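Local coordinates for cupin 2, conserved barrel domain protein (Shewanella frigidimarina NCIMB 400, PDB 3D82), which binds a metal ion, modelled as nickel, in a cupin barrel, and probably serves a metal-dependent role, at the interface of chains A and B. Coordinates in Å, arbitrary orientation; residue numbers count along the deposited sequence, not the author numbering. Chains: chain A/B, Cupin 2, conserved barrel domain protein.

Contact 1: the interface of chains A and B. Residues chain A 2-3, 6; chain B 68-71, 78.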
# COMPACT_ATOMS: atom_id res chain seq x y z
N MSE A 2 -10.03 -0.24 19.21
CA MSE A 2 -9.53 -0.62 17.88
C MSE A 2 -9.24 0.54 16.94
O MSE A 2 -8.43 0.38 16.03
CB MSE A 2 -10.45 -1.60 17.19
CG MSE A 2 -10.53 -2.90 17.92
SE MSE A 2 -11.16 -4.19 16.73
CE MSE A 2 -11.83 -5.56 18.07
N GLN A 3 -9.90 1.69 17.16
CA GLN A 3 -9.59 2.92 16.42
C GLN A 3 -8.10 3.32 16.62
O GLN A 3 -7.48 3.86 15.71
CB GLN A 3 -10.54 4.06 16.83
CG GLN A 3 -10.40 5.39 16.04
CD GLN A 3 -10.84 5.28 14.57
OE1 GLN A 3 -11.91 4.75 14.26
NE2 GLN A 3 -10.04 5.85 13.67
N VAL A 6 -5.79 2.40 13.79
CA VAL A 6 -5.87 3.07 12.47
C VAL A 6 -4.55 3.81 12.25
O VAL A 6 -4.12 4.53 13.12
CB VAL A 6 -7.04 4.07 12.36
CG1 VAL A 6 -6.89 4.94 11.10
CG2 VAL A 6 -8.40 3.32 12.38
N GLN B 68 -17.58 -2.33 18.07
CA GLN B 68 -17.21 -0.97 17.67
C GLN B 68 -17.06 -0.82 16.17
O GLN B 68 -16.90 -1.81 15.46
CB GLN B 68 -15.90 -0.57 18.38
CG GLN B 68 -14.77 -1.61 18.25
CD GLN B 68 -13.59 -1.33 19.19
OE1 GLN B 68 -12.90 -0.30 19.07
NE2 GLN B 68 -13.35 -2.26 20.13
N ASN B 69 -17.19 0.42 15.70
CA ASN B 69 -16.97 0.78 14.30
C ASN B 69 -15.70 1.62 14.28
O ASN B 69 -15.48 2.41 15.21
CB ASN B 69 -18.10 1.64 13.74
CG ASN B 69 -19.41 0.89 13.54
OD1 ASN B 69 -19.48 -0.33 13.59
ND2 ASN B 69 -20.47 1.65 13.30
N ILE B 70 -14.86 1.43 13.26
CA ILE B 70 -13.70 2.28 13.04
C ILE B 70 -13.98 3.08 11.77
O ILE B 70 -14.76 2.64 10.93
CB ILE B 70 -12.35 1.52 12.99
CG1 ILE B 70 -12.19 0.70 11.71
CG2 ILE B 70 -12.17 0.66 14.26
CD1 ILE B 70 -10.91 -0.09 11.63
N THR B 71 -13.35 4.24 11.65
CA THR B 71 -13.47 5.12 10.48
C THR B 71 -12.07 5.32 9.89
O THR B 71 -11.11 5.61 10.63
CB THR B 71 -14.10 6.47 10.87
OG1 THR B 71 -15.42 6.24 11.37
CG2 THR B 71 -14.17 7.43 9.68
N TYR B 78 -5.55 0.09 7.78
CA TYR B 78 -5.88 -0.78 8.88
C TYR B 78 -5.59 -2.22 8.52
O TYR B 78 -5.83 -2.60 7.38
CB TYR B 78 -7.38 -0.63 9.21
CG TYR B 78 -7.74 -1.16 10.58
CD1 TYR B 78 -7.63 -0.34 11.69
CD2 TYR B 78 -8.16 -2.49 10.77
CE1 TYR B 78 -7.94 -0.79 12.96
CE2 TYR B 78 -8.47 -2.97 12.05
CZ TYR B 78 -8.35 -2.11 13.15
OH TYR B 78 -8.63 -2.53 14.41

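Contact 2: the interface of chains A and B. Residues chain A 71-72, 75-77; chain B 6-8.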
# COMPACT_ATOMS: atom_id res chain seq x y z
N THR A 71 10.56 6.32 -13.30
CA THR A 71 10.21 7.44 -12.42
C THR A 71 8.82 7.18 -11.83
O THR A 71 7.91 6.81 -12.57
CB THR A 71 10.20 8.77 -13.20
OG1 THR A 71 11.52 9.02 -13.70
CG2 THR A 71 9.73 9.95 -12.33
N LEU A 72 8.68 7.32 -10.52
CA LEU A 72 7.41 7.19 -9.80
C LEU A 72 7.04 8.53 -9.15
O LEU A 72 7.89 9.16 -8.51
CB LEU A 72 7.47 6.13 -8.71
CG LEU A 72 7.39 4.66 -9.12
CD1 LEU A 72 8.61 4.25 -9.93
CD2 LEU A 72 7.26 3.76 -7.88
N GLY A 75 1.21 8.68 -5.61
CA GLY A 75 0.08 7.90 -6.10
C GLY A 75 0.45 6.88 -7.17
O GLY A 75 -0.42 6.46 -7.95
N GLU A 76 1.72 6.46 -7.19
CA GLU A 76 2.20 5.42 -8.11
C GLU A 76 3.04 4.40 -7.36
O GLU A 76 3.66 4.71 -6.34
CB GLU A 76 3.00 6.00 -9.27
CG GLU A 76 2.24 7.06 -10.04
CD GLU A 76 2.95 7.57 -11.28
OE1 GLU A 76 4.20 7.65 -11.27
OE2 GLU A 76 2.23 7.95 -12.24
N MSE A 77 3.04 3.17 -7.88
CA MSE A 77 3.79 2.06 -7.32
C MSE A 77 4.47 1.22 -8.40
O MSE A 77 4.08 1.24 -9.60
CB MSE A 77 2.91 1.13 -6.46
CG MSE A 77 1.81 0.39 -7.20
SE MSE A 77 0.88 -0.95 -6.14
CE MSE A 77 2.27 -2.35 -6.10
N VAL B 6 4.89 0.76 -14.24
CA VAL B 6 4.64 1.75 -13.18
C VAL B 6 3.11 1.88 -13.13
O VAL B 6 2.50 2.18 -14.14
CB VAL B 6 5.31 3.13 -13.42
CG1 VAL B 6 4.77 4.20 -12.47
CG2 VAL B 6 6.80 3.00 -13.26
N ILE B 7 2.53 1.61 -11.97
CA ILE B 7 1.07 1.65 -11.77
C ILE B 7 0.63 2.96 -11.10
O ILE B 7 1.08 3.26 -10.00
CB ILE B 7 0.58 0.47 -10.88
CG1 ILE B 7 0.99 -0.90 -11.47
CG2 ILE B 7 -0.93 0.53 -10.66
CD1 ILE B 7 2.05 -1.63 -10.67
N ASN B 8 -0.25 3.70 -11.78
CA ASN B 8 -0.84 4.95 -11.26
C ASN B 8 -2.24 4.60 -10.76
O ASN B 8 -3.10 4.18 -11.56
CB ASN B 8 -0.87 6.03 -12.36
CG ASN B 8 -1.48 7.34 -11.89
OD1 ASN B 8 -2.69 7.43 -11.68
ND2 ASN B 8 -0.64 8.37 -11.74

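Contact 3: the interface of chains A and B. Residues chain A 28, 31, 53, 99-100; chain B 28-29, 31.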
# COMPACT_ATOMS: atom_id res chain seq x y z
N MSE A 28 1.40 -7.46 8.29
CA MSE A 28 0.37 -8.29 7.66
C MSE A 28 1.00 -9.67 7.51
O MSE A 28 1.86 -9.85 6.66
CB MSE A 28 -0.01 -7.73 6.28
CG MSE A 28 -0.96 -8.61 5.47
SE MSE A 28 -1.07 -7.94 3.64
CE MSE A 28 0.75 -8.09 3.01
N TYR A 31 4.72 -10.08 6.65
CA TYR A 31 5.13 -8.91 5.86
C TYR A 31 5.10 -7.65 6.72
O TYR A 31 4.40 -7.58 7.74
CB TYR A 31 4.25 -8.74 4.62
CG TYR A 31 4.57 -9.69 3.51
CD1 TYR A 31 4.31 -11.07 3.64
CD2 TYR A 31 5.15 -9.23 2.31
CE1 TYR A 31 4.65 -11.96 2.60
CE2 TYR A 31 5.46 -10.12 1.26
CZ TYR A 31 5.20 -11.47 1.41
OH TYR A 31 5.53 -12.32 0.40
N VAL A 53 7.97 -3.98 -3.07
CA VAL A 53 7.06 -2.95 -3.53
C VAL A 53 7.47 -1.57 -3.03
O VAL A 53 7.82 -1.42 -1.88
CB VAL A 53 5.60 -3.27 -3.11
CG1 VAL A 53 4.63 -2.07 -3.39
CG2 VAL A 53 5.11 -4.54 -3.86
N ILE A 99 6.94 -2.38 1.01
CA ILE A 99 6.24 -3.55 1.52
C ILE A 99 7.04 -4.77 1.08
O ILE A 99 7.36 -4.92 -0.12
CB ILE A 99 4.78 -3.67 1.03
CG1 ILE A 99 4.01 -2.34 1.22
CG2 ILE A 99 4.06 -4.82 1.77
CD1 ILE A 99 2.62 -2.34 0.57
N GLU A 100 7.39 -5.61 2.04
CA GLU A 100 8.18 -6.81 1.79
C GLU A 100 8.16 -7.72 3.02
O GLU A 100 7.83 -7.24 4.12
CB GLU A 100 9.63 -6.42 1.43
CG GLU A 100 10.41 -5.67 2.55
CD GLU A 100 11.74 -5.09 2.04
OE1 GLU A 100 12.15 -5.42 0.89
OE2 GLU A 100 12.36 -4.32 2.79
N MSE B 28 2.92 -9.24 -5.66
CA MSE B 28 4.16 -9.26 -4.90
C MSE B 28 4.26 -10.67 -4.32
O MSE B 28 3.50 -11.02 -3.40
CB MSE B 28 4.09 -8.23 -3.78
CG MSE B 28 5.23 -8.29 -2.77
SE MSE B 28 4.88 -7.14 -1.23
CE MSE B 28 3.20 -8.02 -0.55
N ASN B 29 5.21 -11.45 -4.81
CA ASN B 29 5.34 -12.85 -4.41
C ASN B 29 3.96 -13.52 -4.63
O ASN B 29 3.41 -13.39 -5.73
CB ASN B 29 5.91 -12.98 -2.99
CG ASN B 29 7.25 -12.30 -2.84
OD1 ASN B 29 8.08 -12.28 -3.77
ND2 ASN B 29 7.49 -11.74 -1.66
N TYR B 31 1.09 -12.57 -3.15
CA TYR B 31 0.10 -11.58 -2.72
C TYR B 31 -0.37 -10.74 -3.90
O TYR B 31 0.35 -10.57 -4.91
CB TYR B 31 0.68 -10.65 -1.66
CG TYR B 31 0.79 -11.27 -0.28
CD1 TYR B 31 1.70 -12.31 -0.01
CD2 TYR B 31 -0.02 -10.82 0.76
CE1 TYR B 31 1.80 -12.88 1.27
CE2 TYR B 31 0.08 -11.38 2.04
CZ TYR B 31 0.97 -12.41 2.28
OH TYR B 31 1.05 -12.94 3.55

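Contact 1: the interface of chains A and B
A:Gln3 pairs its side-chain amide with the backbone of B:Thr71. This is the tight part of the contact. The carbonyl OE1 of A:Gln3 accepts the backbone N-H of B:Thr71, N to OE1 3.0 Å, in the carbonyl plane and on a lone pair. The amide NE2 of A:Gln3 gives a nearly straight bond back to B:Thr71 O at 3.2 Å. The two bonds hold the amide flat and fix which end faces which. The chain of A:Gln3 leaves opposite its own N (chi1 -175°) and then bends at chi2, which turns the amide towards the strand edge. B:Ile70 CG2 packs against A:Gln3 CA at 4.0 Å, near the start of that side chain. B:Tyr78 presents its ring edge to A:Met2 O, which lies in the ring plane 3.3 Å from CE1 of B:Tyr78. The hydroxyl adds a weak bond to the same oxygen. CD1 of that ring also meets A:Val6 CG2 at 3.8 Å, and B:Ile70 CD1 lies over the centre of one ring face. A:Met2 N bonds B:Gln68 OE1 at 2.9 Å, 35° off the carbonyl plane. The side chains of A:Met2 and B:Gln68 cross at about a right angle, with CG of A:Met2 against the amide carbon CD. The loose side is the methyl CE of A:Met2, 4.2 Å from B:Gln68 NE2, and B:Asn69, which is barely buried. The site joins 3-10 helix 2-5 and the following loop residue A:Val6 to strands 69-73 and 76-80 of chain B, with B:Gln68 in the loop just before strand 69-73.

Contact 2: the interface of chains A and B
An antiparallel beta pairing joins the two copies here: A:Met77 faces B:Ile7, and A:Glu76 faces B:Asn8. It extends a sheet of one subunit with a short strand of the other, and so ties the deposited dimer together through backbone bonds. A:Met77 N bonds B:Ile7 O, and B:Ile7 N bonds A:Met77 O at 2.9 Å. The side chains of this pair lie side by side and point the same way, with CG of the selenomethionine A:Met77 3.9 Å from B:Ile7 CB. Beside it, the carboxylate of A:Glu76 takes an almost perfectly straight bond from the amide of B:Asn8, with OE2 of A:Glu76 2.9 Å from ND2 of B:Asn8. The acceptor uses its anti lone pair and lies in the amide plane. The carboxylate and amide planes stand 84° apart. B:Asn8 carries CG opposite its backbone N (chi1 180°), which swings the amide towards the carboxylate. The other oxygen, A:Glu76 OE1, rests on B:Val6 CG1 at 3.7 Å. B:Val6 CG2 reaches A:Leu72 CD1 at 4.0 Å. Replacing A:Glu76 with alanine would probably leave the B:Asn8 amide without this acceptor, free to turn, and take the carboxylate away from B:Val6 CG1. The site lies at the start of strand 76-80, just after the turn at A:Gly75, where strand 7-8 of chain B is added.

Contact 3: the interface of chains A and B
The tyrosines A:Tyr31 and B:Tyr31 slide past each other in opposite directions and meet at their CE1 rims, CE1 of A:Tyr31 to CE1 of B:Tyr31 at 3.3 Å. Each CE1 stands well off the plane of the other ring, at its rim and not over its centre. The ring planes are turned about 50° apart, so this is not a parallel stack. Over the same face, on the CD2-CE2 side, each ring takes the CE methyl of a selenomethionine of the other chain. CE of A:Met28 lies 3.5 Å from CE2 of B:Tyr31, and CE of B:Met28 lies 3.6 Å from CE2 of A:Tyr31. The bend at chi3 (61° in B:Met28) turns this methyl towards the ring. The selenium of B:Met28 lies between A:Ile99 O, a contact at 3.5 Å, and A:Val53 CG2 at 3.7 Å. The selenomethionine chain crosses A:Val53 and A:Ile99 at about a right angle. The phenol oxygen OH of A:Tyr31 takes a fairly straight bond from ND2 of B:Asn29 at 2.9 Å. The oxygen is close to the amide plane, while ring and amide planes stand 53° apart. This mainly apolar patch, with the tyrosine pair at the two-fold and the asparagine bond pinning its rim, probably steadies the dimer.

Contacts 1 and 2 lie about 28 Å apart between the centres of their C-alpha atoms. Contact 3 is about 23 Å from contact 1 and 16 Å from contact 2. Each contact has a twin with the chains exchanged. Contacts 1 and 2 both set the N-terminal segment of one copy against strands 69-73 and 76-80 of the other, so Val6 and Thr71 serve both in each half of the dimer. Contact 3 lies between the two arms and draws on strands 23-28, 31-39, 52-56 and 93-101. The reciprocal arrangement suggests a genuine dimer, although the structure alone does not prove it.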